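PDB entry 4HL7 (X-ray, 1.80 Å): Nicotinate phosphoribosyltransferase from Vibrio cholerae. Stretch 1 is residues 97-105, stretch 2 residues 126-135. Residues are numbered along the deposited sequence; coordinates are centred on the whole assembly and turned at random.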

# COMPACT_ATOMS: atom_id res chain seq x y z
N HIS A 97 7.89 -20.51 -4.20
CA HIS A 97 6.44 -20.51 -4.16
C HIS A 97 5.87 -20.45 -2.76
O HIS A 97 6.58 -20.66 -1.76
CB HIS A 97 5.89 -21.73 -4.92
CG HIS A 97 6.29 -23.07 -4.33
ND1 HIS A 97 5.76 -23.55 -3.18
CD2 HIS A 97 7.13 -24.08 -4.82
CE1 HIS A 97 6.26 -24.79 -2.93
NE2 HIS A 97 7.10 -25.10 -3.94
N PHE A 98 4.59 -20.09 -2.68
CA PHE A 98 3.86 -20.02 -1.42
C PHE A 98 3.53 -21.44 -0.91
O PHE A 98 3.40 -22.38 -1.71
CB PHE A 98 2.56 -19.29 -1.66
CG PHE A 98 2.71 -17.80 -1.95
CD1 PHE A 98 3.26 -16.95 -1.02
CD2 PHE A 98 2.18 -17.26 -3.14
CE1 PHE A 98 3.30 -15.57 -1.24
CE2 PHE A 98 2.20 -15.88 -3.37
CZ PHE A 98 2.81 -15.03 -2.40
N VAL A 99 3.40 -21.58 0.41
CA VAL A 99 2.80 -22.79 1.01
C VAL A 99 1.56 -22.40 1.85
O VAL A 99 1.64 -22.35 3.10
CB VAL A 99 3.84 -23.54 1.87
CG1 VAL A 99 3.30 -24.96 2.20
CG2 VAL A 99 5.18 -23.63 1.11
N PRO A 100 0.43 -22.06 1.18
CA PRO A 100 -0.66 -21.42 1.96
C PRO A 100 -1.25 -22.31 3.03
O PRO A 100 -1.72 -21.79 4.05
CB PRO A 100 -1.72 -21.07 0.92
CG PRO A 100 -1.20 -21.47 -0.39
CD PRO A 100 0.16 -22.07 -0.27
N GLN A 101 -1.21 -23.64 2.86
CA GLN A 101 -1.78 -24.49 3.90
C GLN A 101 -0.95 -24.45 5.19
O GLN A 101 -1.44 -24.85 6.25
CB GLN A 101 -2.04 -25.93 3.39
CG GLN A 101 -0.78 -26.70 3.14
CD GLN A 101 -0.12 -26.41 1.78
OE1 GLN A 101 -0.39 -25.42 1.11
NE2 GLN A 101 0.78 -27.30 1.40
N GLU A 102 0.30 -23.96 5.10
CA GLU A 102 1.14 -23.77 6.28
C GLU A 102 1.10 -22.31 6.77
O GLU A 102 1.38 -22.05 7.92
CB GLU A 102 2.61 -24.11 5.98
CG GLU A 102 2.92 -25.60 5.95
CD GLU A 102 2.39 -26.32 7.19
OE1 GLU A 102 1.55 -27.24 7.03
OE2 GLU A 102 2.79 -25.94 8.31
N GLN A 103 0.85 -21.38 5.86
CA GLN A 103 1.08 -19.94 6.15
C GLN A 103 -0.19 -19.16 6.39
O GLN A 103 -0.14 -18.07 6.96
CB GLN A 103 1.82 -19.32 4.97
CG GLN A 103 3.25 -19.84 4.86
CD GLN A 103 3.88 -19.63 3.48
OE1 GLN A 103 3.20 -19.58 2.44
NE2 GLN A 103 5.19 -19.54 3.47
N VAL A 104 -1.32 -19.67 5.91
CA VAL A 104 -2.54 -18.87 5.99
C VAL A 104 -3.59 -19.61 6.80
O VAL A 104 -3.84 -20.80 6.56
CB VAL A 104 -3.04 -18.51 4.58
CG1 VAL A 104 -4.32 -17.65 4.62
CG2 VAL A 104 -1.93 -17.81 3.81
N GLU A 105 -4.19 -18.91 7.78
CA GLU A 105 -5.39 -19.40 8.50
C GLU A 105 -6.51 -18.41 8.31
O GLU A 105 -6.27 -17.20 8.26
CB GLU A 105 -5.18 -19.48 9.99
CG GLU A 105 -4.10 -20.40 10.45
CD GLU A 105 -4.20 -20.66 11.95
OE1 GLU A 105 -4.78 -19.83 12.69
OE2 GLU A 105 -3.69 -21.70 12.38
N ARG A 126 10.41 -13.07 4.50
CA ARG A 126 10.68 -13.16 3.06
C ARG A 126 9.59 -14.00 2.31
O ARG A 126 9.20 -13.66 1.23
CB ARG A 126 12.03 -13.78 2.82
CG ARG A 126 12.47 -13.84 1.34
CD ARG A 126 13.40 -15.05 1.14
NE ARG A 126 13.97 -15.07 -0.21
CZ ARG A 126 13.56 -15.83 -1.20
NH1 ARG A 126 12.60 -16.74 -1.04
NH2 ARG A 126 14.16 -15.70 -2.37
N ASP A 127 9.12 -15.06 2.91
CA ASP A 127 8.21 -15.96 2.24
C ASP A 127 6.73 -15.57 2.32
O ASP A 127 5.89 -16.12 1.56
CB ASP A 127 8.44 -17.34 2.72
CG ASP A 127 9.88 -17.83 2.32
OD1 ASP A 127 10.27 -18.82 2.82
OD2 ASP A 127 10.57 -17.14 1.53
N THR A 128 6.43 -14.60 3.18
CA THR A 128 5.01 -14.19 3.40
C THR A 128 4.74 -12.76 2.93
O THR A 128 3.56 -12.37 2.84
CB THR A 128 4.52 -14.37 4.84
OG1 THR A 128 5.28 -13.56 5.74
CG2 THR A 128 4.55 -15.87 5.29
N ILE A 129 5.80 -11.99 2.69
CA ILE A 129 5.60 -10.56 2.38
C ILE A 129 4.75 -10.35 1.11
O ILE A 129 4.00 -9.39 1.01
CB ILE A 129 6.92 -9.75 2.33
CG1 ILE A 129 6.59 -8.25 2.09
CG2 ILE A 129 7.82 -10.24 1.24
CD1 ILE A 129 7.64 -7.31 2.53
N LEU A 130 4.85 -11.26 0.14
CA LEU A 130 4.06 -11.08 -1.07
C LEU A 130 2.55 -11.32 -0.94
O LEU A 130 1.81 -10.94 -1.85
CB LEU A 130 4.62 -11.91 -2.24
CG LEU A 130 6.09 -11.66 -2.63
CD1 LEU A 130 6.41 -12.47 -3.87
CD2 LEU A 130 6.39 -10.17 -2.80
N TYR A 131 2.11 -11.96 0.14
CA TYR A 131 0.67 -12.30 0.27
C TYR A 131 -0.21 -11.07 0.26
O TYR A 131 -1.25 -11.09 -0.32
CB TYR A 131 0.32 -13.07 1.58
CG TYR A 131 0.52 -14.58 1.51
CD1 TYR A 131 1.51 -15.21 2.25
CD2 TYR A 131 -0.28 -15.35 0.69
CE1 TYR A 131 1.69 -16.59 2.19
CE2 TYR A 131 -0.12 -16.73 0.62
CZ TYR A 131 0.85 -17.34 1.37
OH TYR A 131 0.98 -18.72 1.32
N GLU A 132 0.21 -10.04 1.01
CA GLU A 132 -0.69 -8.93 1.35
C GLU A 132 -1.61 -8.47 0.23
O GLU A 132 -2.85 -8.48 0.42
CB GLU A 132 0.14 -7.71 1.88
CG GLU A 132 -0.69 -6.46 2.10
CD GLU A 132 0.13 -5.32 2.69
OE1 GLU A 132 1.23 -5.60 3.19
OE2 GLU A 132 -0.39 -4.18 2.71
N THR A 133 -1.05 -8.01 -0.89
CA THR A 133 -1.93 -7.41 -1.93
C THR A 133 -2.65 -8.50 -2.70
O THR A 133 -3.66 -8.21 -3.31
CB THR A 133 -1.27 -6.38 -2.90
OG1 THR A 133 -0.42 -7.02 -3.85
CG2 THR A 133 -0.54 -5.27 -2.09
N LEU A 134 -2.06 -9.70 -2.77
CA LEU A 134 -2.73 -10.81 -3.47
C LEU A 134 -3.99 -11.19 -2.69
O LEU A 134 -5.05 -11.42 -3.27
CB LEU A 134 -1.82 -12.04 -3.60
CG LEU A 134 -0.50 -11.78 -4.32
CD1 LEU A 134 0.44 -13.00 -4.23
CD2 LEU A 134 -0.75 -11.33 -5.76
N VAL A 135 -3.84 -11.31 -1.37
CA VAL A 135 -4.98 -11.68 -0.53
C VAL A 135 -6.01 -10.55 -0.57
O VAL A 135 -7.18 -10.81 -0.72
CB VAL A 135 -4.55 -12.03 0.94
CG1 VAL A 135 -5.80 -12.26 1.83
CG2 VAL A 135 -3.65 -13.28 0.96

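The contact between residues 97-105 and 126-135 is a compact aromatic one, in which a tyrosine ring is held between apolar groups on its two faces while its hydroxyl is fixed by a single hydrogen bond. It illustrates a general principle: an amphipathic side chain can pack through its ring and still satisfy its polar end.

The backbones stay well apart. The nearest CA atoms, those of Phe-98 and Asp-127, lie 7.0 Å from each other, and no backbone hydrogen bond joins the stretches, so side chains do most of the work. Stretch 1 makes a short helical turn over residues 100-103 and then enters a strand; stretch 2 is largely helical.

At the centre, Phe-98 and Tyr-131 form a face-to-face stack, with ring centroids 4.2 Å apart and planes inclined by 26°. The tilt brings CD1 of Phe-98 within 3.4 Å of CZ of Tyr-131. Over the opposite face of the tyrosine, CG2 of Val-104 sits 4.0 Å from the ring centroid and close to the ring normal, a CH-pi contact in which a methyl group meets the pi cloud. The phenylalanine ring finds further apolar company in stretch 2: its CZ lies 3.6 Å from CB of Leu-130, at the ring edge, and its CE2 lies 3.5 Å from CD1 of Leu-134.

The polar end is equally well placed. Tyr-131 OH donates to Gln-103 OE1 at 2.6 Å, a short bond made near the plane of the ring, which leaves both faces free for packing. The same OE1 accepts from the backbone Val-99 N at 2.9 Å, so one amide oxygen, on the last residue of the turn, accepts both from Val-99, the N-cap residue just before it, and from the tyrosine. Pro-100 N, 3.4 Å from Tyr-131 OH, has no hydrogen to share, and its approach is packing alone.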